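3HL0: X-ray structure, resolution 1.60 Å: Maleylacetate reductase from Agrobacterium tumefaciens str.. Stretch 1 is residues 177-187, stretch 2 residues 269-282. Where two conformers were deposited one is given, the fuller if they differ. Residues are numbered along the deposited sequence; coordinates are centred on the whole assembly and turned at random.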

# COMPACT_ATOMS: atom_id res chain seq x y z
N ALA A 177 -14.46 -7.22 16.78
CA ALA A 177 -15.57 -7.14 17.77
C ALA A 177 -16.76 -7.98 17.39
O ALA A 177 -17.35 -8.68 18.22
CB ALA A 177 -15.99 -5.70 17.97
N ALA A 178 -17.11 -7.95 16.09
CA ALA A 178 -18.27 -8.68 15.63
C ALA A 178 -18.08 -10.18 15.88
O ALA A 178 -18.98 -10.86 16.41
CB ALA A 178 -18.50 -8.39 14.15
N GLU A 179 -16.91 -10.71 15.53
CA GLU A 179 -16.68 -12.15 15.75
C GLU A 179 -16.54 -12.50 17.24
O GLU A 179 -16.87 -13.61 17.64
CB GLU A 179 -15.47 -12.69 14.95
CG GLU A 179 -15.71 -12.67 13.45
CD GLU A 179 -15.14 -13.94 12.77
OE1 GLU A 179 -13.92 -14.15 12.75
OE2 GLU A 179 -15.97 -14.74 12.31
N ALA A 180 -16.02 -11.56 18.03
CA ALA A 180 -15.93 -11.82 19.47
C ALA A 180 -17.32 -12.14 20.06
O ALA A 180 -17.41 -12.92 21.03
CB ALA A 180 -15.31 -10.65 20.17
N LEU A 181 -18.37 -11.54 19.51
CA LEU A 181 -19.72 -11.77 20.09
C LEU A 181 -20.16 -13.24 20.04
O LEU A 181 -20.95 -13.67 20.90
CB LEU A 181 -20.75 -10.91 19.37
CG LEU A 181 -20.54 -9.40 19.53
CD1 LEU A 181 -21.55 -8.65 18.62
CD2 LEU A 181 -20.67 -8.97 21.02
N TYR A 182 -19.65 -13.99 19.07
CA TYR A 182 -20.06 -15.40 18.94
C TYR A 182 -18.90 -16.36 19.07
O TYR A 182 -19.01 -17.53 18.70
CB TYR A 182 -20.86 -15.63 17.65
CG TYR A 182 -20.19 -15.22 16.34
CD1 TYR A 182 -19.16 -15.99 15.78
CD2 TYR A 182 -20.62 -14.07 15.68
CE1 TYR A 182 -18.59 -15.62 14.54
CE2 TYR A 182 -20.05 -13.67 14.47
CZ TYR A 182 -19.07 -14.47 13.91
OH TYR A 182 -18.50 -14.11 12.69
N ALA A 183 -17.79 -15.89 19.65
CA ALA A 183 -16.65 -16.79 19.90
C ALA A 183 -17.08 -18.03 20.69
O ALA A 183 -17.92 -17.96 21.56
CB ALA A 183 -15.56 -16.05 20.69
N ARG A 184 -16.43 -19.15 20.41
CA ARG A 184 -16.70 -20.36 21.18
C ARG A 184 -16.37 -20.12 22.66
O ARG A 184 -17.10 -20.60 23.54
CB ARG A 184 -15.88 -21.53 20.66
CG ARG A 184 -16.49 -22.86 21.15
CD ARG A 184 -15.66 -23.97 20.55
NE ARG A 184 -16.35 -25.25 20.67
CZ ARG A 184 -15.89 -26.39 20.15
NH1 ARG A 184 -16.59 -27.51 20.30
NH2 ARG A 184 -14.75 -26.40 19.47
N ASP A 185 -15.30 -19.37 22.90
CA ASP A 185 -14.85 -19.02 24.27
C ASP A 185 -15.23 -17.58 24.64
O ASP A 185 -14.47 -16.86 25.37
CB ASP A 185 -13.35 -19.24 24.42
CG ASP A 185 -12.52 -18.44 23.42
OD1 ASP A 185 -13.05 -17.98 22.38
OD2 ASP A 185 -11.29 -18.24 23.65
N ARG A 186 -16.40 -17.17 24.16
CA ARG A 186 -16.94 -15.86 24.47
C ARG A 186 -17.17 -15.72 25.99
O ARG A 186 -17.52 -16.70 26.71
CB ARG A 186 -18.25 -15.63 23.72
CG ARG A 186 -19.35 -16.61 24.08
CD ARG A 186 -20.53 -16.43 23.15
NE ARG A 186 -21.52 -17.51 23.30
CZ ARG A 186 -21.65 -18.52 22.46
NH1 ARG A 186 -22.58 -19.43 22.68
NH2 ARG A 186 -20.86 -18.62 21.37
N ASN A 187 -16.98 -14.49 26.48
CA ASN A 187 -17.22 -14.24 27.91
C ASN A 187 -17.86 -12.85 28.02
O ASN A 187 -17.82 -12.04 27.07
CB ASN A 187 -15.92 -14.39 28.72
CG ASN A 187 -14.92 -13.28 28.47
OD1 ASN A 187 -15.16 -12.12 28.85
ND2 ASN A 187 -13.82 -13.61 27.85
N TYR A 269 -23.54 -14.76 7.14
CA TYR A 269 -23.47 -16.24 7.15
C TYR A 269 -23.72 -16.72 8.59
O TYR A 269 -24.58 -17.59 8.80
CB TYR A 269 -22.10 -16.70 6.72
CG TYR A 269 -21.88 -18.19 6.60
CD1 TYR A 269 -21.96 -18.80 5.33
CD2 TYR A 269 -21.48 -18.96 7.69
CE1 TYR A 269 -21.67 -20.19 5.17
CE2 TYR A 269 -21.21 -20.35 7.56
CZ TYR A 269 -21.31 -20.95 6.28
OH TYR A 269 -21.08 -22.30 6.10
N VAL A 270 -23.03 -16.12 9.57
CA VAL A 270 -23.16 -16.58 10.97
C VAL A 270 -24.49 -16.17 11.58
O VAL A 270 -25.04 -16.90 12.41
CB VAL A 270 -21.96 -16.10 11.83
CG1 VAL A 270 -22.08 -16.57 13.31
CG2 VAL A 270 -20.68 -16.65 11.16
N GLU A 271 -25.03 -15.04 11.16
CA GLU A 271 -26.26 -14.49 11.74
C GLU A 271 -27.43 -15.46 11.58
O GLU A 271 -28.31 -15.48 12.47
CB GLU A 271 -26.56 -13.13 11.12
CG GLU A 271 -27.65 -12.35 11.75
CD GLU A 271 -27.85 -10.98 11.07
OE1 GLU A 271 -27.24 -10.70 9.96
OE2 GLU A 271 -28.61 -10.16 11.65
N GLU A 272 -27.42 -16.28 10.53
CA GLU A 272 -28.46 -17.32 10.38
C GLU A 272 -28.46 -18.25 11.60
O GLU A 272 -29.51 -18.76 12.02
CB GLU A 272 -28.24 -18.14 9.11
CG GLU A 272 -28.17 -17.36 7.80
CD GLU A 272 -28.54 -18.23 6.58
OE1 GLU A 272 -28.95 -19.40 6.77
OE2 GLU A 272 -28.42 -17.74 5.42
N ALA A 273 -27.29 -18.46 12.21
CA ALA A 273 -27.13 -19.37 13.36
C ALA A 273 -26.95 -18.71 14.73
O ALA A 273 -27.14 -19.38 15.76
CB ALA A 273 -25.96 -20.32 13.10
N ALA A 274 -26.60 -17.44 14.77
CA ALA A 274 -26.29 -16.76 16.01
C ALA A 274 -27.06 -15.49 16.12
O ALA A 274 -26.51 -14.45 16.42
CB ALA A 274 -24.75 -16.51 16.15
N PRO A 275 -28.38 -15.56 15.89
CA PRO A 275 -29.15 -14.34 15.85
C PRO A 275 -29.15 -13.55 17.19
O PRO A 275 -29.13 -12.32 17.16
CB PRO A 275 -30.56 -14.85 15.48
CG PRO A 275 -30.66 -16.13 16.17
CD PRO A 275 -29.26 -16.75 15.86
N ASN A 276 -29.16 -14.24 18.34
CA ASN A 276 -29.21 -13.52 19.58
C ASN A 276 -27.85 -12.93 19.94
O ASN A 276 -27.77 -11.84 20.46
CB ASN A 276 -29.68 -14.46 20.70
CG ASN A 276 -31.11 -14.93 20.49
OD1 ASN A 276 -31.98 -14.16 20.06
ND2 ASN A 276 -31.36 -16.19 20.77
N LEU A 277 -26.79 -13.65 19.60
CA LEU A 277 -25.45 -13.14 19.95
C LEU A 277 -25.11 -11.92 19.10
O LEU A 277 -24.41 -11.01 19.58
CB LEU A 277 -24.41 -14.23 19.81
CG LEU A 277 -24.59 -15.42 20.79
CD1 LEU A 277 -23.57 -16.48 20.40
CD2 LEU A 277 -24.37 -14.95 22.21
N LEU A 278 -25.62 -11.88 17.86
CA LEU A 278 -25.33 -10.71 17.00
C LEU A 278 -26.37 -9.59 17.14
O LEU A 278 -26.22 -8.54 16.54
CB LEU A 278 -25.18 -11.17 15.53
CG LEU A 278 -23.84 -11.85 15.26
CD1 LEU A 278 -23.90 -12.67 13.96
CD2 LEU A 278 -22.71 -10.80 15.19
N ALA A 279 -27.41 -9.81 17.95
CA ALA A 279 -28.44 -8.78 18.12
C ALA A 279 -27.91 -7.39 18.55
O ALA A 279 -28.39 -6.39 18.03
CB ALA A 279 -29.57 -9.27 19.06
N PRO A 280 -26.89 -7.32 19.44
CA PRO A 280 -26.39 -5.99 19.80
C PRO A 280 -25.78 -5.26 18.63
O PRO A 280 -25.86 -4.02 18.53
CB PRO A 280 -25.32 -6.27 20.89
CG PRO A 280 -25.64 -7.63 21.40
CD PRO A 280 -26.29 -8.40 20.26
N LEU A 281 -25.20 -6.03 17.71
CA LEU A 281 -24.65 -5.43 16.51
C LEU A 281 -25.77 -5.00 15.55
O LEU A 281 -25.71 -3.90 15.01
CB LEU A 281 -23.70 -6.39 15.80
CG LEU A 281 -23.15 -5.88 14.44
CD1 LEU A 281 -22.48 -4.51 14.47
CD2 LEU A 281 -22.11 -6.92 13.97
N ALA A 282 -26.76 -5.87 15.37
CA ALA A 282 -27.92 -5.53 14.56
C ALA A 282 -28.56 -4.20 15.07
O ALA A 282 -28.92 -3.36 14.26
CB ALA A 282 -28.94 -6.67 14.60

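Stretch 1 enters as the last part of a helix that began earlier in the chain. Two type I beta turns follow, A180 to A183 and A183 to R186. A183 O accepts the R186 backbone N at 3.1 Å, closing the second turn. N187 then caps the start of the next helix. Stretch 2 also enters as a helix, passes through a loop around A274, and is helical again over A279 to A282, and the helix continues past the stretch. Backbone bonds brace that loop: A274 N donates to V270 O at 2.9 Å, and L278 N to A274 O at 3.1 Å. The two backbones come near each other at L181 and L277, whose CA atoms are 5.9 Å apart. A178 and L281 lie farther apart, at 7.2 Å between CA atoms.

No hydrogen bond crosses between the stretches. The contact is made by packing, and it buries 443 Å² in total.

Y182 is central to it. Its chi1 is p, and its CA-to-CB bond points toward stretch 2. V270 CG1 sits over one face of the ring, 3.5 Å from the centroid and 3° off the normal, a nearly ideal CH-pi contact. L278 CD2 meets the ring at its edge, 3.9 Å from Y182 CD2. Y182 CB also packs on L277 CD1 at 4.0 Å and on A274 CB at 4.3 Å. The aromatic ring thus offers a broad apolar surface to branched aliphatic side chains. Its hydroxyl is polar but not left unpaired: Y182 OH donates to E179 OE2 at 2.6 Å, within its own stretch. This bond anchors the far end of the ring.

L181 uses the m,t rotamer. Its CB lies 3.7 Å from the backbone O of L277. Its CD1 reaches both L278 CD2 and L281 CB, each at 4.2 Å. A178 has only a methyl group, and A178 CB packs against L281 CD2 at 3.9 Å. The methyl of A178 is apolar and suits the leucine it meets in this buried place. L278 starts sideways, but its end comes nearer, so that its CD2 touches A178, L181 and Y182.

L277 has the largest covered area of any residue here, 91 Å², yet remains partly exposed. R186 lies beside it. L277 CD1 sits over one face of the R186 guanidinium, 3.5 Å from R186 CZ. The flat face of the group can pack on a methyl while its edge remains available for hydrogen bonding. R186 NH2 makes one such bond, a weak one, to A183 O at 3.0 Å.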